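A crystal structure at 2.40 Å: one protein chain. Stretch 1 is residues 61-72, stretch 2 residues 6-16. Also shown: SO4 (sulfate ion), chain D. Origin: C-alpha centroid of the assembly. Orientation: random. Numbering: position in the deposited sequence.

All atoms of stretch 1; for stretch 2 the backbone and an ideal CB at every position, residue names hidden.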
# COMPACT_ATOMS: atom_id res chain seq x y z
N ILE A 61 8.02 7.69 -2.27
CA ILE A 61 8.67 8.99 -2.46
C ILE A 61 8.71 9.30 -3.96
O ILE A 61 8.25 10.36 -4.35
CB ILE A 61 10.07 9.07 -1.79
CG1 ILE A 61 9.93 9.02 -0.23
CG2 ILE A 61 10.85 10.35 -2.21
CD1 ILE A 61 11.23 8.59 0.53
N ALA A 62 9.21 8.37 -4.79
CA ALA A 62 9.35 8.52 -6.25
C ALA A 62 8.00 8.67 -6.93
O ALA A 62 7.89 9.46 -7.86
CB ALA A 62 10.08 7.33 -6.85
N ALA A 63 6.97 7.92 -6.48
CA ALA A 63 5.63 8.02 -7.04
C ALA A 63 5.04 9.41 -6.72
O ALA A 63 4.51 10.05 -7.62
CB ALA A 63 4.75 6.92 -6.48
N ALA A 64 5.21 9.90 -5.47
CA ALA A 64 4.73 11.23 -5.02
C ALA A 64 5.31 12.35 -5.90
O ALA A 64 4.56 13.18 -6.40
CB ALA A 64 5.06 11.47 -3.55
N ARG A 65 6.63 12.33 -6.12
CA ARG A 65 7.37 13.27 -6.94
C ARG A 65 6.91 13.23 -8.39
O ARG A 65 6.71 14.30 -8.98
CB ARG A 65 8.86 12.98 -6.87
CG ARG A 65 9.44 13.24 -5.50
CD ARG A 65 10.94 13.34 -5.65
NE ARG A 65 11.65 13.19 -4.38
CZ ARG A 65 11.97 14.20 -3.59
NH1 ARG A 65 11.62 15.43 -3.92
NH2 ARG A 65 12.64 13.98 -2.48
N TYR A 66 6.67 12.03 -8.92
CA TYR A 66 6.17 11.82 -10.29
C TYR A 66 4.79 12.45 -10.48
O TYR A 66 4.63 13.25 -11.39
CB TYR A 66 6.13 10.31 -10.67
CG TYR A 66 5.32 10.04 -11.93
CD1 TYR A 66 5.75 10.51 -13.18
CD2 TYR A 66 4.07 9.42 -11.86
CE1 TYR A 66 4.95 10.36 -14.32
CE2 TYR A 66 3.27 9.27 -12.99
CZ TYR A 66 3.71 9.75 -14.22
OH TYR A 66 2.92 9.58 -15.32
N TYR A 67 3.83 12.13 -9.62
CA TYR A 67 2.47 12.62 -9.73
C TYR A 67 2.36 14.11 -9.50
O TYR A 67 1.52 14.74 -10.15
CB TYR A 67 1.52 11.83 -8.82
CG TYR A 67 1.15 10.50 -9.42
CD1 TYR A 67 0.26 10.41 -10.49
CD2 TYR A 67 1.74 9.32 -8.96
CE1 TYR A 67 -0.06 9.18 -11.07
CE2 TYR A 67 1.46 8.09 -9.56
CZ TYR A 67 0.53 8.03 -10.59
OH TYR A 67 0.17 6.82 -11.11
N ALA A 68 3.19 14.69 -8.63
CA ALA A 68 3.19 16.14 -8.37
C ALA A 68 3.54 16.89 -9.67
O ALA A 68 2.83 17.81 -10.06
CB ALA A 68 4.17 16.46 -7.25
N GLN A 69 4.57 16.41 -10.37
CA GLN A 69 5.05 16.92 -11.64
C GLN A 69 4.04 16.68 -12.78
O GLN A 69 3.68 17.62 -13.48
CB GLN A 69 6.41 16.24 -11.95
CG GLN A 69 6.99 16.42 -13.37
CD GLN A 69 8.06 17.48 -13.48
OE1 GLN A 69 8.96 17.59 -12.63
NE2 GLN A 69 7.99 18.25 -14.56
N GLU A 70 3.57 15.45 -12.94
CA GLU A 70 2.69 15.04 -14.02
C GLU A 70 1.29 15.63 -13.91
O GLU A 70 0.76 16.08 -14.92
CB GLU A 70 2.63 13.51 -14.11
CG GLU A 70 1.59 12.94 -15.06
CD GLU A 70 1.61 13.40 -16.51
OE1 GLU A 70 2.71 13.45 -17.12
OE2 GLU A 70 0.52 13.65 -17.06
N LYS A 71 0.68 15.63 -12.72
CA LYS A 71 -0.68 16.16 -12.58
C LYS A 71 -0.70 17.64 -12.16
O LYS A 71 -1.80 18.22 -12.06
CB LYS A 71 -1.54 15.32 -11.59
CG LYS A 71 -1.53 13.82 -11.84
CD LYS A 71 -2.12 13.35 -13.15
CE LYS A 71 -1.76 11.92 -13.41
NZ LYS A 71 -2.47 11.39 -14.60
N ARG A 72 0.48 18.25 -11.93
CA ARG A 72 0.59 19.64 -11.50
C ARG A 72 -0.23 19.82 -10.22
O ARG A 72 -1.04 20.75 -10.11
CB ARG A 72 0.17 20.63 -12.62
CG ARG A 72 1.10 20.63 -13.83
CD ARG A 72 0.57 21.55 -14.92
NE ARG A 72 1.56 22.53 -15.37
CZ ARG A 72 1.67 23.77 -14.90
NH1 ARG A 72 0.85 24.20 -13.94
NH2 ARG A 72 2.60 24.59 -15.37
N UNK A 6 16.75 2.14 -3.58
CA UNK A 6 16.12 2.70 -4.77
C UNK A 6 14.64 2.26 -4.88
O UNK A 6 14.23 1.25 -4.30
CB UNK A 6 16.90 2.27 -6.02
N UNK A 7 13.86 3.03 -5.64
CA UNK A 7 12.45 2.80 -5.86
C UNK A 7 12.20 1.53 -6.66
O UNK A 7 12.97 1.20 -7.58
CB UNK A 7 11.83 4.00 -6.57
N UNK A 8 11.14 0.82 -6.30
CA UNK A 8 10.73 -0.42 -6.97
C UNK A 8 9.74 -0.12 -8.08
O UNK A 8 9.14 0.94 -8.07
CB UNK A 8 10.12 -1.40 -5.97
N UNK A 9 9.58 -1.05 -9.05
CA UNK A 9 8.59 -0.89 -10.10
C UNK A 9 7.18 -0.93 -9.53
O UNK A 9 6.86 -1.77 -8.68
CB UNK A 9 8.76 -1.97 -11.16
N UNK A 10 6.37 0.03 -9.95
CA UNK A 10 5.01 0.11 -9.46
C UNK A 10 4.07 0.41 -10.61
O UNK A 10 4.48 0.78 -11.71
CB UNK A 10 4.89 1.17 -8.37
N UNK A 11 2.79 0.24 -10.34
CA UNK A 11 1.70 0.57 -11.26
C UNK A 11 0.55 1.12 -10.43
O UNK A 11 0.26 0.59 -9.36
CB UNK A 11 1.26 -0.65 -12.08
N UNK A 12 -0.09 2.22 -10.85
CA UNK A 12 -1.25 2.71 -10.08
C UNK A 12 -2.46 1.77 -10.22
O UNK A 12 -2.62 1.12 -11.26
CB UNK A 12 -1.63 4.12 -10.54
N UNK A 13 -3.32 1.72 -9.19
CA UNK A 13 -4.56 0.92 -9.21
C UNK A 13 -5.75 1.85 -9.05
O UNK A 13 -6.90 1.45 -9.28
CB UNK A 13 -4.56 -0.14 -8.11
N UNK A 14 -5.47 3.08 -8.59
CA UNK A 14 -6.47 4.09 -8.32
C UNK A 14 -5.82 5.47 -8.28
O UNK A 14 -4.77 5.62 -7.67
CB UNK A 14 -7.19 3.79 -7.01
N UNK A 15 -6.49 6.46 -8.89
CA UNK A 15 -6.07 7.87 -8.98
C UNK A 15 -7.28 8.77 -8.90
O UNK A 15 -8.25 8.54 -9.62
CB UNK A 15 -5.30 8.14 -10.27
N UNK A 16 -7.25 9.77 -8.02
CA UNK A 16 -8.40 10.69 -7.95
C UNK A 16 -8.00 12.05 -7.40
O UNK A 16 -7.26 12.12 -6.43
CB UNK A 16 -9.51 10.09 -7.08
S SO4 D . 11.96 18.23 -1.98
O1 SO4 D . 12.97 18.01 -3.02
O2 SO4 D . 10.73 18.70 -2.63
O3 SO4 D . 11.74 16.98 -1.23
O4 SO4 D . 12.43 19.27 -1.05

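Stretch 1 is a helix that presents Ala62, Ala63, Tyr67 and Lys71 to the second stretch, so it offers a smooth apolar start, then a phenol hydroxyl and an ammonium group.

Position 6 has an extended backbone, and its CB has nothing of the helix within reach; many residues would serve. It is Glu6, poorly ordered. At position 7 the CA-to-CB bond points toward the helix, and the ideal CB already lies 3.8 Å from Ala62 CB. A small apolar side chain suits such a close approach. The residue is Ala7, and the two methyl groups meet at that distance, CB to CB.

Positions 8 and 9 are out of reach, so stretch 1 sets no preference. They are Gln8, whose NE2 donates to Glu6 O at 3.1 Å, and Phe9, which makes no contact with the helix.

Position 10, where a strand begins, points its CB toward the helix, yet no helix atom lies within 5.5 Å of the ideal CB. Between them is a space bordered by the methyl of Ala63 and the ring of Tyr67, which a long apolar side chain, aliphatic or aromatic, could fill. Phe10 does so with chi1 in p. Ala63 CB sits over one face of its ring, 4.0 Å from the ring centroid in a CH-pi contact, and is 3.6 Å from Phe10 CZ. Tyr67 CE2 approaches Phe10 CE1 obliquely at 4.4 Å.

The next CB, at 11, points away, as alternation along a strand predicts; the helix would tolerate many residues, and the deposited one is Ala11. Position 12 turns back toward the helix, its ideal CB a tight 3.3 Å from Tyr67 OH. Its phi of -70° is compatible with proline, although other compact residues could be considered. Pro12 is found, its CB 3.3 Å from Tyr67 OH.

The chain turns a corner at 13, and neither 13 nor 14 reaches the helix. Polar residues are acceptable in both places: Thr13 and an extended Lys14.

Position 15 again points toward the helix, its ideal CB 5.4 Å from Tyr67 CE1. The phenol hydroxyl and Lys71 NZ lie farther on, favouring a side chain with some length and an acceptor, such as Glu or Gln; the positive charge favours Glu. Glu15 OE2 accepts a hydrogen bond from Tyr67 OH at 2.7 Å, while OE1 forms a salt bridge with Lys71 NZ at 3.6 Å. A water links Glu15 OE2 to Lys71 NZ.

Position 16 is out of reach, leaving the choice open; it is Ser16.

Stretch 2, residues 6-16: EAQFFAPTKES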
# COMPACT_ATOMS: atom_id res chain seq x y z
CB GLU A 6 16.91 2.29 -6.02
CG GLU A 6 16.82 3.29 -7.17
CD GLU A 6 16.54 2.66 -8.52
OE1 GLU A 6 17.52 2.28 -9.20
OE2 GLU A 6 15.35 2.52 -8.88
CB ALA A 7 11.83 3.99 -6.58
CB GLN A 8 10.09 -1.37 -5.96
CG GLN A 8 10.98 -1.66 -4.75
CD GLN A 8 12.25 -2.33 -5.17
OE1 GLN A 8 12.26 -3.49 -5.58
NE2 GLN A 8 13.35 -1.57 -5.14
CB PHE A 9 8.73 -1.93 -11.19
CG PHE A 9 10.03 -1.83 -11.94
CD1 PHE A 9 10.48 -0.60 -12.41
CD2 PHE A 9 10.81 -2.96 -12.15
CE1 PHE A 9 11.70 -0.51 -13.10
CE2 PHE A 9 12.02 -2.87 -12.85
CZ PHE A 9 12.44 -1.64 -13.33
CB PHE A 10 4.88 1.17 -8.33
CG PHE A 10 5.04 2.61 -8.78
CD1 PHE A 10 3.96 3.31 -9.33
CD2 PHE A 10 6.25 3.27 -8.63
CE1 PHE A 10 4.12 4.62 -9.79
CE2 PHE A 10 6.40 4.59 -9.06
CZ PHE A 10 5.34 5.25 -9.64
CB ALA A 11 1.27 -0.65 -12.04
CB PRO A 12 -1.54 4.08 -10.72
CG PRO A 12 -1.08 3.92 -12.15
CD PRO A 12 0.11 2.99 -12.11
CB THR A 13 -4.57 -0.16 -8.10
OG1 THR A 13 -4.46 0.48 -6.84
CG2 THR A 13 -3.49 -1.21 -8.26
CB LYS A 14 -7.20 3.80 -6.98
CG LYS A 14 -8.47 4.61 -6.79
CD LYS A 14 -9.14 4.29 -5.49
CE LYS A 14 -10.41 5.07 -5.32
NZ LYS A 14 -11.22 4.48 -4.22
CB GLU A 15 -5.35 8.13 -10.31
CG GLU A 15 -3.96 7.55 -10.44
CD GLU A 15 -3.31 7.87 -11.77
OE1 GLU A 15 -3.76 8.82 -12.45
OE2 GLU A 15 -2.34 7.16 -12.14
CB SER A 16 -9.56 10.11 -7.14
OG SER A 16 -9.15 9.57 -5.90
O HOH W 1 -2.07 8.15 -14.80
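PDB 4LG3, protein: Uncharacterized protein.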